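Local structure of peptidase M42 (Thaumarchaeota archaeon SCGC AB-539-E09, 5DS0) at residues I61-H66 against E190-M195; F186-A191 against L234-D239; A286-Q291 against V343-K348; G298-G303 against S314-I319. The protein probably removes N-terminal amino acids from peptides as a metal-dependent TET aminopeptidase of the M42 family, assembled from twelve chains. One frame throughout, in Å; residues are numbered along the deposited sequence.

Contact 1 (I61-H66 against E190-M195); sequences ILMAGH and EAIRRM. With CO (cobalt (II) ion), chain T.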
# COMPACT_ATOMS: atom_id res chain seq x y z
N ILE C 61 5.52 27.98 50.94
CA ILE C 61 5.32 26.68 50.31
C ILE C 61 4.03 26.72 49.51
O ILE C 61 2.97 26.97 50.06
CB ILE C 61 5.14 25.52 51.33
CG1 ILE C 61 6.08 25.63 52.53
CG2 ILE C 61 5.34 24.19 50.64
CD1 ILE C 61 7.54 25.65 52.18
N LEU C 62 4.12 26.43 48.22
CA LEU C 62 2.93 26.33 47.39
C LEU C 62 2.62 24.86 47.13
O LEU C 62 3.45 24.15 46.56
CB LEU C 62 3.13 27.07 46.07
CG LEU C 62 2.02 26.93 45.03
CD1 LEU C 62 0.66 27.24 45.60
CD2 LEU C 62 2.30 27.84 43.84
N MSE C 63 1.44 24.41 47.56
CA MSE C 63 0.93 23.12 47.16
C MSE C 63 -0.18 23.34 46.20
O MSE C 63 -1.07 24.15 46.45
CB MSE C 63 0.33 22.37 48.31
CG MSE C 63 1.38 21.91 49.31
SE MSE C 63 0.53 20.51 50.42
CE MSE C 63 -0.60 21.64 51.57
N ALA C 64 -0.18 22.63 45.08
CA ALA C 64 -1.18 22.85 44.05
C ALA C 64 -1.76 21.56 43.54
O ALA C 64 -1.02 20.61 43.29
CB ALA C 64 -0.58 23.63 42.90
N GLY C 65 -3.08 21.52 43.40
CA GLY C 65 -3.78 20.43 42.72
C GLY C 65 -4.92 21.00 41.90
O GLY C 65 -5.72 21.76 42.42
N HIS C 66 -4.98 20.68 40.62
CA HIS C 66 -5.97 21.32 39.76
C HIS C 66 -7.34 20.69 39.91
O HIS C 66 -7.47 19.47 39.97
CB HIS C 66 -5.52 21.37 38.28
CG HIS C 66 -5.44 20.03 37.60
ND1 HIS C 66 -6.51 19.47 36.95
CD2 HIS C 66 -4.40 19.19 37.43
CE1 HIS C 66 -6.14 18.31 36.42
NE2 HIS C 66 -4.87 18.12 36.70
N GLU C 190 -6.77 18.26 52.99
CA GLU C 190 -6.74 17.42 54.18
C GLU C 190 -5.48 17.65 54.98
O GLU C 190 -5.49 17.55 56.20
CB GLU C 190 -6.85 15.94 53.81
CG GLU C 190 -8.26 15.52 53.43
CD GLU C 190 -9.23 15.64 54.58
OE1 GLU C 190 -9.22 14.74 55.45
OE2 GLU C 190 -9.96 16.65 54.65
N ALA C 191 -4.38 17.94 54.29
CA ALA C 191 -3.13 18.23 54.97
C ALA C 191 -3.29 19.48 55.82
O ALA C 191 -2.96 19.47 57.00
CB ALA C 191 -2.01 18.41 53.96
N ILE C 192 -3.79 20.54 55.22
CA ILE C 192 -3.99 21.79 55.95
C ILE C 192 -4.97 21.59 57.10
O ILE C 192 -4.74 22.10 58.20
CB ILE C 192 -4.46 22.91 55.00
CG1 ILE C 192 -3.29 23.36 54.13
CG2 ILE C 192 -4.98 24.10 55.78
CD1 ILE C 192 -3.71 24.12 52.89
N ARG C 193 -6.04 20.85 56.86
CA ARG C 193 -7.03 20.62 57.91
C ARG C 193 -6.40 19.94 59.09
O ARG C 193 -6.55 20.39 60.22
CB ARG C 193 -8.19 19.77 57.41
CG ARG C 193 -9.23 19.49 58.49
CD ARG C 193 -10.38 18.64 58.00
NE ARG C 193 -10.00 17.25 57.71
CZ ARG C 193 -9.79 16.30 58.62
NH1 ARG C 193 -9.91 16.53 59.91
NH2 ARG C 193 -9.44 15.08 58.19
N ARG C 194 -5.67 18.87 58.82
CA ARG C 194 -5.06 18.08 59.88
C ARG C 194 -4.01 18.83 60.68
O ARG C 194 -3.87 18.61 61.87
CB ARG C 194 -4.46 16.79 59.32
CG ARG C 194 -5.53 15.69 59.40
CD ARG C 194 -5.59 14.63 58.23
NE ARG C 194 -4.49 13.69 58.33
CZ ARG C 194 -4.40 12.49 57.76
NH1 ARG C 194 -3.29 11.83 58.00
NH2 ARG C 194 -5.33 11.91 56.96
N MSE C 195 -3.29 19.71 60.00
CA MSE C 195 -2.26 20.50 60.67
C MSE C 195 -2.88 21.44 61.67
O MSE C 195 -2.34 21.63 62.76
CB MSE C 195 -1.44 21.24 59.62
CG MSE C 195 -0.55 20.20 58.96
SE MSE C 195 0.85 21.03 57.85
CE MSE C 195 2.39 20.64 59.03
CO CO T . -3.70 16.57 35.92
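Met-63, modelled as selenomethionine, and Ile-192 run alongside one another, pointing opposite ways, where helix 179-197 packs on the central mixed sheet of the M42 alpha/beta core. The touching is done by the end of the methionine chain: CE lies 4.1 Å from Ile-192 CG1 and 4.3 Å from Ala-191 CB, lodged between two consecutive helix residues. The bend at chi3 (-76°) leaves CE as the atom that meets both helix residues, and the interface is small, 89 Å² in all, purely apolar and buried. Val-206 and Leu-234, on the two strands beside strand 60-66, also touch Met-63. On the helix, Arg-193 grips Glu-190 side-on in a salt bridge, with NH2 to OE1 at 2.8 Å and NE to OE2 at 3.1 Å. Both carboxylate oxygens lie close to the guanidinium plane, whereas the nitrogens approach on the syn side, roughly 30-35° out of the carboxylate plane; Tyr-33 and Ser-6 add hydrogen bonds to the same carboxylate. Three residues beyond Met-63 the chain brings His-66 to the cobalt site, which also includes Asp-180, Glu-214 and Glu-237. Its ND1 is hydrogen-bonded to Asp-68 O, while His-66 NE2 binds the cobalt ion at 2.1 Å.

Contact 2 (F186-A191 against L234-D239); sequences FVLMEA and LVLEVD. With CO (cobalt (II) ion), chain T.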
# COMPACT_ATOMS: atom_id res chain seq x y z
N PHE C 186 -7.77 17.29 47.15
CA PHE C 186 -8.21 16.63 48.37
C PHE C 186 -7.07 16.46 49.36
O PHE C 186 -7.24 16.71 50.54
CB PHE C 186 -8.82 15.26 48.03
CG PHE C 186 -9.22 14.46 49.23
CD1 PHE C 186 -10.47 14.62 49.80
CD2 PHE C 186 -8.35 13.52 49.76
CE1 PHE C 186 -10.85 13.87 50.89
CE2 PHE C 186 -8.72 12.75 50.85
CZ PHE C 186 -9.97 12.93 51.41
N VAL C 187 -5.92 16.02 48.86
CA VAL C 187 -4.76 15.82 49.71
C VAL C 187 -4.30 17.11 50.36
O VAL C 187 -4.07 17.14 51.56
CB VAL C 187 -3.59 15.25 48.90
CG1 VAL C 187 -2.29 15.29 49.70
CG2 VAL C 187 -3.89 13.81 48.51
N LEU C 188 -4.15 18.17 49.59
CA LEU C 188 -3.63 19.41 50.16
C LEU C 188 -4.61 20.02 51.16
O LEU C 188 -4.20 20.57 52.18
CB LEU C 188 -3.25 20.41 49.08
CG LEU C 188 -4.32 20.99 48.16
CD1 LEU C 188 -4.94 22.28 48.68
CD2 LEU C 188 -3.72 21.23 46.78
N MSE C 189 -5.90 19.91 50.87
CA MSE C 189 -6.92 20.37 51.81
C MSE C 189 -6.91 19.58 53.09
O MSE C 189 -7.04 20.15 54.17
CB MSE C 189 -8.30 20.26 51.16
CG MSE C 189 -8.49 21.43 50.21
SE MSE C 189 -10.34 21.45 49.57
CE MSE C 189 -10.32 19.90 48.35
N GLU C 190 -6.77 18.26 52.99
CA GLU C 190 -6.74 17.42 54.18
C GLU C 190 -5.48 17.65 54.98
O GLU C 190 -5.49 17.55 56.20
CB GLU C 190 -6.85 15.94 53.81
CG GLU C 190 -8.26 15.52 53.43
CD GLU C 190 -9.23 15.64 54.58
OE1 GLU C 190 -9.22 14.74 55.45
OE2 GLU C 190 -9.96 16.65 54.65
N ALA C 191 -4.38 17.94 54.29
CA ALA C 191 -3.13 18.23 54.97
C ALA C 191 -3.29 19.48 55.82
O ALA C 191 -2.96 19.47 57.00
CB ALA C 191 -2.01 18.41 53.96
N LEU C 234 5.22 22.11 45.99
CA LEU C 234 4.86 20.69 45.95
C LEU C 234 3.61 20.56 45.12
O LEU C 234 2.54 20.94 45.56
CB LEU C 234 4.58 20.16 47.34
CG LEU C 234 5.66 20.37 48.40
CD1 LEU C 234 5.17 19.79 49.72
CD2 LEU C 234 6.97 19.72 47.98
N VAL C 235 3.73 20.04 43.91
CA VAL C 235 2.58 19.86 43.07
C VAL C 235 2.06 18.45 43.24
O VAL C 235 2.82 17.49 43.18
CB VAL C 235 2.93 20.13 41.61
CG1 VAL C 235 1.78 19.73 40.71
CG2 VAL C 235 3.25 21.59 41.44
N LEU C 236 0.76 18.34 43.46
CA LEU C 236 0.10 17.05 43.65
C LEU C 236 -0.69 16.71 42.42
O LEU C 236 -1.48 17.52 41.96
CB LEU C 236 -0.82 17.11 44.84
CG LEU C 236 -0.03 17.40 46.10
CD1 LEU C 236 -0.84 18.09 47.19
CD2 LEU C 236 0.56 16.12 46.62
N GLU C 237 -0.43 15.54 41.86
CA GLU C 237 -1.05 15.12 40.62
C GLU C 237 -1.37 13.64 40.72
O GLU C 237 -1.11 13.01 41.74
CB GLU C 237 -0.11 15.37 39.43
CG GLU C 237 -0.43 16.56 38.54
CD GLU C 237 -1.74 16.49 37.74
OE1 GLU C 237 -2.48 15.49 37.78
OE2 GLU C 237 -2.01 17.47 37.01
N VAL C 238 -1.94 13.11 39.64
CA VAL C 238 -2.10 11.69 39.50
C VAL C 238 -0.95 11.18 38.64
O VAL C 238 -0.32 11.93 37.93
CB VAL C 238 -3.44 11.34 38.85
CG1 VAL C 238 -4.58 11.72 39.78
CG2 VAL C 238 -3.59 12.02 37.51
N ASP C 239 -0.69 9.88 38.74
CA ASP C 239 0.30 9.21 37.91
C ASP C 239 -0.46 8.15 37.15
O ASP C 239 -1.40 7.55 37.70
CB ASP C 239 1.36 8.55 38.79
CG ASP C 239 2.78 8.76 38.27
OD1 ASP C 239 3.00 8.71 37.04
OD2 ASP C 239 3.69 8.97 39.13
CO CO T . -3.70 16.57 35.92
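Val-187 and Leu-188, neighbours on helix 179-197, both rest on Leu-236 of strand 232-240, a helix-on-sheet contact in the alpha/beta core of the peptidase. Just before them, Phe-186 faces helix 2-15, touching Leu-9 and Met-10, and carries Glu-190 CG over the rim of one ring face. Val-187 lies aslant the leucine; its CG1, anti to the backbone N (chi1 169°), comes within 4.0 Å of Leu-236 CD1. Leu-188 meets the same methyl with the base of its side chain, CB to Leu-236 CD1 being 3.8 Å. A single leucine branch is thus shared by two successive helix residues, in a buried interface with no hydrogen bond across it. One turn further on, Ala-191 touches Val-343 of helix 333-349, which also covers Val-187. The residue after Leu-236 serves another purpose: Glu-237 chelates the cobalt ion with both oxygens, OE2 at 2.2 Å and OE1 at 2.5 Å from the metal, beside His-66, Asp-180 and Glu-214. A backbone amide helps to fix this carboxylate, Val-238 N donating to the anti lone pair of Glu-237 OE1 over 3.1 Å with an N-H...O angle of 158°.

Contact 3 (A286-Q291 against V343-K348); sequences AQIPLQ and VIELIK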
# COMPACT_ATOMS: atom_id res chain seq x y z
N ALA C 286 10.22 8.60 57.55
CA ALA C 286 8.85 8.45 58.04
C ALA C 286 8.22 7.09 57.68
O ALA C 286 7.05 6.86 58.00
CB ALA C 286 7.99 9.56 57.49
N GLN C 287 8.99 6.22 57.03
CA GLN C 287 8.54 4.91 56.61
C GLN C 287 7.29 4.94 55.72
O GLN C 287 6.44 4.05 55.78
CB GLN C 287 8.31 4.01 57.81
CG GLN C 287 9.59 3.67 58.52
CD GLN C 287 9.41 2.55 59.53
OE1 GLN C 287 8.31 2.31 60.05
NE2 GLN C 287 10.48 1.80 59.76
N ILE C 288 7.22 5.93 54.85
CA ILE C 288 6.13 6.04 53.89
C ILE C 288 6.62 5.50 52.56
O ILE C 288 7.59 6.02 52.00
CB ILE C 288 5.70 7.50 53.74
CG1 ILE C 288 5.10 7.99 55.06
CG2 ILE C 288 4.69 7.64 52.63
CD1 ILE C 288 4.95 9.49 55.17
N PRO C 289 5.95 4.46 52.03
CA PRO C 289 6.38 3.91 50.74
C PRO C 289 6.28 4.96 49.63
O PRO C 289 5.32 5.75 49.61
CB PRO C 289 5.39 2.77 50.50
CG PRO C 289 4.17 3.16 51.26
CD PRO C 289 4.66 3.90 52.47
N LEU C 290 7.27 4.99 48.75
CA LEU C 290 7.36 6.04 47.75
C LEU C 290 7.89 5.47 46.44
O LEU C 290 8.97 4.88 46.42
CB LEU C 290 8.28 7.13 48.27
CG LEU C 290 8.40 8.36 47.38
CD1 LEU C 290 7.11 9.16 47.38
CD2 LEU C 290 9.55 9.24 47.85
N GLN C 291 7.15 5.63 45.35
CA GLN C 291 7.55 5.03 44.07
C GLN C 291 8.19 6.06 43.15
O GLN C 291 7.58 7.07 42.83
CB GLN C 291 6.34 4.43 43.36
CG GLN C 291 5.49 3.50 44.20
CD GLN C 291 4.38 2.85 43.41
OE1 GLN C 291 4.63 2.03 42.53
NE2 GLN C 291 3.14 3.24 43.69
N VAL C 343 3.11 14.76 52.78
CA VAL C 343 3.13 16.22 52.58
C VAL C 343 3.26 16.93 53.93
O VAL C 343 4.00 17.90 54.05
CB VAL C 343 1.93 16.82 51.75
CG1 VAL C 343 2.10 16.59 50.26
CG2 VAL C 343 0.58 16.31 52.19
N ILE C 344 2.60 16.40 54.96
CA ILE C 344 2.72 16.96 56.30
C ILE C 344 4.16 16.89 56.80
O ILE C 344 4.71 17.89 57.26
CB ILE C 344 1.75 16.26 57.27
CG1 ILE C 344 0.31 16.70 56.96
CG2 ILE C 344 2.09 16.58 58.71
CD1 ILE C 344 -0.77 15.90 57.65
N GLU C 345 4.78 15.72 56.69
CA GLU C 345 6.17 15.56 57.13
C GLU C 345 7.09 16.53 56.40
O GLU C 345 8.04 17.04 56.98
CB GLU C 345 6.66 14.13 56.90
CG GLU C 345 5.94 13.06 57.69
CD GLU C 345 5.77 13.41 59.15
OE1 GLU C 345 6.78 13.57 59.87
OE2 GLU C 345 4.61 13.49 59.59
N LEU C 346 6.84 16.74 55.12
CA LEU C 346 7.68 17.65 54.34
C LEU C 346 7.53 19.06 54.86
O LEU C 346 8.51 19.73 55.15
CB LEU C 346 7.29 17.62 52.87
CG LEU C 346 7.53 16.30 52.14
CD1 LEU C 346 6.91 16.37 50.77
CD2 LEU C 346 9.01 16.01 52.03
N ILE C 347 6.29 19.50 55.01
CA ILE C 347 6.00 20.84 55.48
C ILE C 347 6.60 21.11 56.86
O ILE C 347 7.11 22.19 57.12
CB ILE C 347 4.48 21.10 55.47
CG1 ILE C 347 3.99 21.19 54.03
CG2 ILE C 347 4.12 22.38 56.21
CD1 ILE C 347 2.51 20.98 53.90
N LYS C 348 6.52 20.13 57.76
CA LYS C 348 7.14 20.24 59.07
C LYS C 348 8.61 20.62 58.98
O LYS C 348 9.08 21.44 59.78
CB LYS C 348 7.00 18.93 59.85
CG LYS C 348 5.67 18.79 60.57
CD LYS C 348 5.40 17.40 61.15
CE LYS C 348 6.28 17.11 62.34
NZ LYS C 348 6.34 15.64 62.57
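Glu-345, which packs its aliphatic stem against Ala-286, presents a carboxylate oxygen that two basic residues of its own helix approach. OE1 forms a salt bridge with Arg-349 NH1, and Lys-348 NZ adds a long, weak bond to the same OE1 at 3.4 Å. Two positive groups beside one oxygen would be expected to keep the carboxylate ionised. With its charged end occupied in this way, the glutamate meets the other segment through carbon: CG lies 4.1 Å from Ala-286 CB and, more loosely, 4.5 Å from Ile-288 CD1. The chain folds at chi2 (-47°), turning the carboxylate aside from the straight course of the stem, and CG is left as the part nearest both partners. Val-282 of helix 273-285 touches Glu-345 as well. The contact joins helix 333-349, one of the helices that cover the central sheet of the alpha/beta core, to the turn by which helix 273-285 ends and the chain passes toward strand 291-295. That turn is a Schellman motif: Gln-287 takes a positive phi of 56°, with two bonds back into the last helical turn. Ala-286 and Ile-288, which flank Gln-287 in sequence, both direct CB toward helix 333-349. Ile-288 is the buried member and extends the packing to Asn-338 and Arg-341; two residues later Leu-290 touches Leu-342. Gln-291 then enters the sheet, its backbone bonded to Pro-260 and Leu-262, while its side-chain NE2 donates to the carbonyl oxygens of Lys-255 and Gly-259.

Contact 4 (G298-G303 against S314-I319); sequences GGTDAG and SVVITI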
# COMPACT_ATOMS: atom_id res chain seq x y z
N GLY C 298 4.03 13.89 29.44
CA GLY C 298 2.96 14.62 30.10
C GLY C 298 3.56 15.73 30.93
O GLY C 298 4.76 15.73 31.22
N GLY C 299 2.73 16.69 31.32
CA GLY C 299 3.18 17.81 32.15
C GLY C 299 2.27 18.07 33.34
O GLY C 299 1.23 17.42 33.48
N THR C 300 2.66 19.05 34.16
CA THR C 300 1.97 19.38 35.40
C THR C 300 1.95 20.88 35.65
O THR C 300 2.67 21.62 35.00
CB THR C 300 2.69 18.74 36.60
OG1 THR C 300 4.07 19.14 36.60
CG2 THR C 300 2.61 17.24 36.52
N ASP C 301 1.13 21.31 36.61
CA ASP C 301 1.16 22.69 37.08
C ASP C 301 2.61 23.15 37.36
O ASP C 301 2.93 24.34 37.20
CB ASP C 301 0.35 22.88 38.37
CG ASP C 301 -1.17 22.82 38.17
OD1 ASP C 301 -1.70 23.35 37.15
OD2 ASP C 301 -1.83 22.24 39.08
N ALA C 302 3.46 22.22 37.79
CA ALA C 302 4.86 22.53 38.11
C ALA C 302 5.62 23.12 36.93
O ALA C 302 6.55 23.91 37.12
CB ALA C 302 5.58 21.30 38.62
N GLY C 303 5.23 22.73 35.72
CA GLY C 303 5.82 23.25 34.50
C GLY C 303 5.82 24.76 34.44
O GLY C 303 6.75 25.34 33.87
N SER C 314 10.81 22.90 42.69
CA SER C 314 9.54 22.21 42.74
C SER C 314 9.70 20.74 42.51
O SER C 314 10.69 20.29 41.94
CB SER C 314 8.58 22.76 41.68
OG SER C 314 8.59 24.18 41.69
N VAL C 315 8.70 19.99 42.96
CA VAL C 315 8.69 18.56 42.79
C VAL C 315 7.25 18.11 42.65
O VAL C 315 6.37 18.71 43.23
CB VAL C 315 9.42 17.90 43.98
CG1 VAL C 315 8.49 17.66 45.16
CG2 VAL C 315 10.08 16.61 43.55
N VAL C 316 7.00 17.08 41.85
CA VAL C 316 5.65 16.55 41.71
C VAL C 316 5.49 15.25 42.49
O VAL C 316 6.27 14.32 42.34
CB VAL C 316 5.28 16.26 40.25
CG1 VAL C 316 3.84 15.80 40.14
CG2 VAL C 316 5.49 17.49 39.38
N ILE C 317 4.45 15.21 43.32
CA ILE C 317 4.12 14.04 44.11
C ILE C 317 2.79 13.53 43.62
O ILE C 317 1.86 14.31 43.46
CB ILE C 317 4.04 14.40 45.58
CG1 ILE C 317 5.43 14.74 46.10
CG2 ILE C 317 3.45 13.24 46.37
CD1 ILE C 317 5.47 15.45 47.43
N THR C 318 2.67 12.22 43.42
CA THR C 318 1.54 11.67 42.70
C THR C 318 0.82 10.54 43.40
O THR C 318 1.43 9.79 44.16
CB THR C 318 1.98 11.11 41.33
OG1 THR C 318 2.91 10.04 41.53
CG2 THR C 318 2.62 12.19 40.48
N ILE C 319 -0.47 10.43 43.14
CA ILE C 319 -1.23 9.24 43.51
C ILE C 319 -1.48 8.39 42.26
O ILE C 319 -2.13 8.85 41.32
CB ILE C 319 -2.58 9.59 44.15
CG1 ILE C 319 -2.38 10.27 45.51
CG2 ILE C 319 -3.40 8.33 44.36
CD1 ILE C 319 -2.35 11.78 45.41
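Thr-300 and Val-316 meet as branched side chains, with no ring or other flat group between them; the one planar side-chain group of segment 298-303, the carboxylate of Asp-301, is directed elsewhere, with OD2 hydrogen-bonded to Thr-211 OG1. The two branched residues reach toward each other tip to tip. Val-316 CG2 comes within 3.5 Å of Thr-300 OG1, van der Waals packing of a methyl on the hydroxyl oxygen, and its other methyl, CG1, lies 4.1 Å from Thr-300 CG2, so that both branches of each residue are engaged. Ala-302 joins from beside the threonine, its CB standing 3.9 Å from the same Val-316 CG2. All three are buried, in an interface of 144 Å² with no hydrogen bond across it. Here the chain runs from a glycine-rich loop into the short helix 302-305, which lies over strand 314-322 of the central mixed sheet, on the face opposite helix 179-197. Thr-300 provides the capping bond at the entry to this helix: OG1 sits between the backbone N and the carbonyl carbon (chi1 55°), from where it can accept from Ala-302 N, although that bond is weak at 3.4 Å and 126°. The backbone turn is closed more firmly by Gly-303 N to Thr-300 O, 2.9 Å. The cobalt site is near, the side chain of Thr-300 being about 6 Å from a bound cobalt ion and touching its ligand Glu-237, while Asp-301 touches Glu-214 of the same metal site. On the strand, Ser-314 OG bonds to Cys-312 O, and Thr-318 OG1 is held by Asp-239 OD2.

Overall arrangement
From the N terminus, strand 60-66 is the first to find its partner: contact 1 closes a loop of 123 residues, which includes the separate six-stranded barrel, on helix 179-197. Contact 2 opens on that same helix, sharing Glu-190 and Ala-191, and closes at segment 234-239 of strand 232-240, which pairs directly with 61-66; their strand segments carry His-66 and Glu-237, which bind one cobalt ion. Contact 3 follows in series, spanning 286-291 to 343-348, and the short loop of contact 4 falls wholly within that span. Val-343 packs on Leu-236, and Leu-346 on Ile-317, joining helix 333-349, which also lies against helix 179-197, to the central sheet.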